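Local coordinates for protein toxin of toxin-antitoxin system (Rickettsia felis, PDB 3ZVK) that acts as the toxin of a type II toxin-antitoxin pair, a magnesium-dependent PIN-family ribonuclease that degrades single-stranded RNA and is neutralised by its antitoxin partner, at the interface of chains A and B and the interface of chains A and C. Sequence-based numbering; all coordinates share one arbitrary frame. Chains: chain A/B, Toxin of toxin-antitoxin system; chain C, Antitoxin of toxin-antitoxin system VAPB.

Contact 1: the interface of chains A and B. Residues chain A 45-46, 49-50; chain B 82-83, 86, 89.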
loop_
_atom_site.group_PDB
_atom_site.type_symbol
_atom_site.label_atom_id
_atom_site.label_comp_id
_atom_site.label_asym_id
_atom_site.label_seq_id
_atom_site.Cartn_x
_atom_site.Cartn_y
_atom_site.Cartn_z
ATOM N N GLN A 45 0.710 12.808 25.954
ATOM C CA GLN A 45 1.450 13.692 25.037
ATOM C C GLN A 45 1.002 15.170 25.187
ATOM O O GLN A 45 1.834 16.078 25.148
ATOM C CB GLN A 45 1.343 13.206 23.588
ATOM C CG GLN A 45 2.303 12.041 23.241
ATOM C CD GLN A 45 3.786 12.383 23.348
ATOM O OE1 GLN A 45 4.607 11.527 23.556
ATOM N NE2 GLN A 45 4.173 13.648 23.265
ATOM N N TYR A 46 -0.287 15.398 25.444
ATOM C CA TYR A 46 -0.797 16.735 25.755
ATOM C C TYR A 46 -0.197 17.256 27.086
ATOM O O TYR A 46 0.145 18.430 27.175
ATOM C CB TYR A 46 -2.344 16.752 25.788
ATOM C CG TYR A 46 -2.957 17.891 26.557
ATOM C CD1 TYR A 46 -2.863 19.207 26.093
ATOM C CD2 TYR A 46 -3.670 17.660 27.737
ATOM C CE1 TYR A 46 -3.461 20.266 26.788
ATOM C CE2 TYR A 46 -4.288 18.712 28.430
ATOM C CZ TYR A 46 -4.196 20.008 27.938
ATOM O OH TYR A 46 -4.811 21.045 28.607
ATOM N N SER A 49 3.439 18.426 26.209
ATOM C CA SER A 49 3.444 19.661 25.407
ATOM C C SER A 49 3.046 20.921 26.194
ATOM O O SER A 49 3.548 22.013 25.919
ATOM C CB SER A 49 2.529 19.511 24.196
ATOM O OG SER A 49 3.035 18.530 23.311
ATOM N N LYS A 50 2.128 20.752 27.153
ATOM C CA LYS A 50 1.577 21.797 27.996
ATOM C C LYS A 50 2.576 22.247 29.083
ATOM O O LYS A 50 2.613 23.429 29.416
ATOM C CB LYS A 50 0.283 21.271 28.632
ATOM C CG LYS A 50 -0.423 22.259 29.499
ATOM C CD LYS A 50 -1.876 22.013 29.564
ATOM C CE LYS A 50 -2.473 23.174 30.289
ATOM N NZ LYS A 50 -2.138 24.421 29.577
ATOM N N GLY B 82 -1.014 16.362 21.021
ATOM C CA GLY B 82 -0.427 17.057 22.159
ATOM C C GLY B 82 -0.050 18.489 21.857
ATOM O O GLY B 82 -0.382 19.404 22.607
ATOM N N GLU B 83 0.589 18.677 20.723
ATOM C CA GLU B 83 1.050 19.964 20.217
ATOM C C GLU B 83 -0.109 20.872 19.793
ATOM O O GLU B 83 -0.111 22.049 20.135
ATOM C CB GLU B 83 2.049 19.751 19.066
ATOM C CG GLU B 83 3.380 19.181 19.515
ATOM C CD GLU B 83 4.271 20.148 20.275
ATOM O OE1 GLU B 83 4.937 20.975 19.615
ATOM O OE2 GLU B 83 4.329 20.062 21.524
ATOM N N THR B 86 -2.373 22.050 22.959
ATOM C CA THR B 86 -1.631 23.092 23.675
ATOM C C THR B 86 -1.707 24.428 22.960
ATOM O O THR B 86 -1.988 25.450 23.598
ATOM C CB THR B 86 -0.173 22.632 23.925
ATOM O OG1 THR B 86 -0.244 21.466 24.737
ATOM C CG2 THR B 86 0.671 23.700 24.648
ATOM N N GLU B 89 -5.231 26.085 22.940
ATOM C CA GLU B 89 -5.506 26.600 24.282
ATOM C C GLU B 89 -4.753 27.920 24.479
ATOM O O GLU B 89 -5.340 28.894 24.974
ATOM C CB GLU B 89 -5.207 25.537 25.387
ATOM C CG GLU B 89 -6.223 24.382 25.425
ATOM C CD GLU B 89 -6.090 23.250 26.442
ATOM O OE1 GLU B 89 -5.148 23.305 27.269
ATOM O OE2 GLU B 89 -6.929 22.312 26.413
#

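Contact 2: the interface of chains A and C. Residues chain A 7-8, 43, 46-47; chain C 74, 76.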
loop_
_atom_site.group_PDB
_atom_site.type_symbol
_atom_site.label_atom_id
_atom_site.label_comp_id
_atom_site.label_asym_id
_atom_site.label_seq_id
_atom_site.Cartn_x
_atom_site.Cartn_y
_atom_site.Cartn_z
ATOM N N THR A 7 -5.710 7.023 32.216
ATOM C CA THR A 7 -4.886 8.234 32.224
ATOM C C THR A 7 -4.390 8.577 33.631
ATOM O O THR A 7 -3.196 8.844 33.794
ATOM C CB THR A 7 -5.639 9.394 31.535
ATOM O OG1 THR A 7 -6.066 8.943 30.243
ATOM C CG2 THR A 7 -4.777 10.659 31.376
ATOM N N ASN A 8 -5.299 8.571 34.628
ATOM C CA ASN A 8 -5.007 8.875 36.025
ATOM C C ASN A 8 -3.934 7.974 36.606
ATOM O O ASN A 8 -3.043 8.489 37.269
ATOM C CB ASN A 8 -6.273 8.814 36.892
ATOM C CG ASN A 8 -7.385 9.797 36.631
ATOM O OD1 ASN A 8 -8.451 9.660 37.224
ATOM N ND2 ASN A 8 -7.188 10.865 35.869
ATOM N N GLU A 43 -3.573 11.905 25.634
ATOM C CA GLU A 43 -3.670 12.702 26.854
ATOM C C GLU A 43 -2.296 12.937 27.499
ATOM O O GLU A 43 -1.999 14.053 27.907
ATOM C CB GLU A 43 -4.636 12.052 27.855
ATOM C CG GLU A 43 -6.089 11.999 27.407
ATOM C CD GLU A 43 -6.875 13.296 27.398
ATOM O OE1 GLU A 43 -6.607 14.180 28.242
ATOM O OE2 GLU A 43 -7.754 13.437 26.523
ATOM N N TYR A 46 -0.287 15.398 25.444
ATOM C CA TYR A 46 -0.797 16.735 25.755
ATOM C C TYR A 46 -0.197 17.256 27.086
ATOM O O TYR A 46 0.145 18.430 27.175
ATOM C CB TYR A 46 -2.344 16.752 25.788
ATOM C CG TYR A 46 -2.957 17.891 26.557
ATOM C CD1 TYR A 46 -2.863 19.207 26.093
ATOM C CD2 TYR A 46 -3.670 17.660 27.737
ATOM C CE1 TYR A 46 -3.461 20.266 26.788
ATOM C CE2 TYR A 46 -4.288 18.712 28.430
ATOM C CZ TYR A 46 -4.196 20.008 27.938
ATOM O OH TYR A 46 -4.811 21.045 28.607
ATOM N N GLY A 47 -0.063 16.371 28.077
ATOM C CA GLY A 47 0.550 16.684 29.359
ATOM C C GLY A 47 1.970 17.184 29.193
ATOM O O GLY A 47 2.354 18.170 29.812
ATOM N N ARG C 74 -6.098 20.719 31.532
ATOM C CA ARG C 74 -5.473 19.868 32.543
ATOM C C ARG C 74 -4.009 20.202 32.741
ATOM O O ARG C 74 -3.354 20.635 31.805
ATOM C CB ARG C 74 -5.702 18.401 32.212
ATOM C CG ARG C 74 -7.161 17.980 32.336
ATOM C CD ARG C 74 -7.596 17.879 33.778
ATOM N NE ARG C 74 -8.177 16.567 34.070
ATOM C CZ ARG C 74 -7.638 15.667 34.888
ATOM N NH1 ARG C 74 -6.488 15.921 35.508
ATOM N NH2 ARG C 74 -8.249 14.506 35.100
ATOM N N TYR C 76 -1.382 18.025 33.882
ATOM C CA TYR C 76 -0.851 16.702 34.223
ATOM C C TYR C 76 0.552 16.673 34.802
ATOM O O TYR C 76 0.757 15.994 35.802
ATOM C CB TYR C 76 -0.898 15.768 33.030
ATOM C CG TYR C 76 -2.270 15.470 32.471
ATOM C CD1 TYR C 76 -3.353 15.230 33.313
ATOM C CD2 TYR C 76 -2.456 15.282 31.101
ATOM C CE1 TYR C 76 -4.607 14.906 32.800
ATOM C CE2 TYR C 76 -3.705 14.976 30.575
ATOM C CZ TYR C 76 -4.773 14.762 31.428
ATOM O OH TYR C 76 -5.996 14.423 30.899
#

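Contact 1: the interface of chains A and B
The phenol ring of A:Tyr46 and the carboxylate of B:Glu89 meet almost perpendicularly, their planes 85° apart, with the carboxylate at the hydroxyl end of the ring and the B:Thr86 hydroxyl near CD1, somewhat to one side of the ring plane, 3.7 Å from OG1 to A:Tyr46 CD1. B:Glu89 OE1 accepts from the A:Tyr46 OH at 2.6 Å through its syn lone pair, the one on the side of the second carboxylate oxygen. Beyond CG the B:Glu89 chain runs extended (chi2 180°), which carries its acid group out to the ring's end. A:Lys50 approaches the same oxygen as a long salt bridge, 4.0 Å from NZ to OE1, which would probably favour a charged carboxylate.

Near the middle of helix 76-90 the absence of a side chain at B:Gly82 probably lets the helices come close: its CA lies 3.6 Å from A:Tyr46 CA, backbone against backbone. A:Ser49 is set against this turn of the partner helix, CB over the B:Gly82 carbonyl oxygen. Its hydroxyl gives a hydrogen bond of 2.7 Å from OG to B:Glu83 OE2, here on the anti lone pair, and the acid reaches it because its chain folds back at chi2 (-72°). B:Thr86 turns its own hydroxyl back into the helix, where OG1 donates to the B:Gly82 carbonyl oxygen at 3.0 Å; its methyl CG2 lies beside A:Lys50 CA, 4.0 Å away.

Contact 2: the interface of chains A and C
The hydroxyl OH of C:Tyr76 donates to the carboxylate oxygen OE1 of A:Glu43 over 2.7 Å, a bond that probably helps to hold the C-terminal tail of the antitoxin in the toxin. The acceptor is met on its anti side, 25° out of the carboxylate plane, while from the tyrosine's standpoint OE1 lies in the plane of the ring, at its edge. A:Glu43 bends at chi2 (-73°), and that kink brings its acid group round to the phenol.

One edge of the C:Tyr76 ring is laid along helix 38-50. Its CE2 sits 3.3 Å from the A:Glu43 carbonyl oxygen and CD2 is 3.7 Å from A:Gly47 CA, where the lack of a side chain probably lets the ring come near the backbone. The methyl CG2 of A:Thr7, from the start of helix 7-16, stands over one face of the ring, 4.1 Å from C:Tyr76 CZ. On the opposite face, toward the rim, lies CB of C:Arg74, so the ring is held between a toxin methyl and its own chain.

C:Arg74 meets the toxin chiefly through its backbone and the base of its side chain. Its amide N donates to A:Tyr46 OH at 3.2 Å, 158° at the hydrogen. CB also rests against the rim of the A:Tyr46 ring. Bent at chi2 and chi3, the chain brings a guanidinium face to C:Tyr76 CE1, 3.4 Å from the guanidinium plane; the antitoxin thus braces its own tyrosine. The far end, NH2, passes A:Asn8 ND2 at 3.9 Å, too far for a hydrogen bond.

In PIN-domain toxins an acidic residue in the position of A:Glu43 typically belongs to the metal-binding active site. The antitoxin tail therefore probably occupies the catalytic groove, in keeping with the partial inhibition of RNase activity by VapB2.

Contact 1 and contact 2 lie about 9 Å apart, measured between the centres of their C-alpha atoms, and both draw on toxin helix 38-50. They share A:Tyr46, whose hydroxyl joins the second toxin copy in contact 1 and the antitoxin tail in contact 2. One phenol thus ties three chains together, and toxin pairing lies beside antitoxin binding. The two-fold symmetry of the toxin pair repeats contact 1 with the chains exchanged. This fits the known assembly of four toxins and four antitoxins, in which VapC-VapC and VapB-VapB contacts alternate.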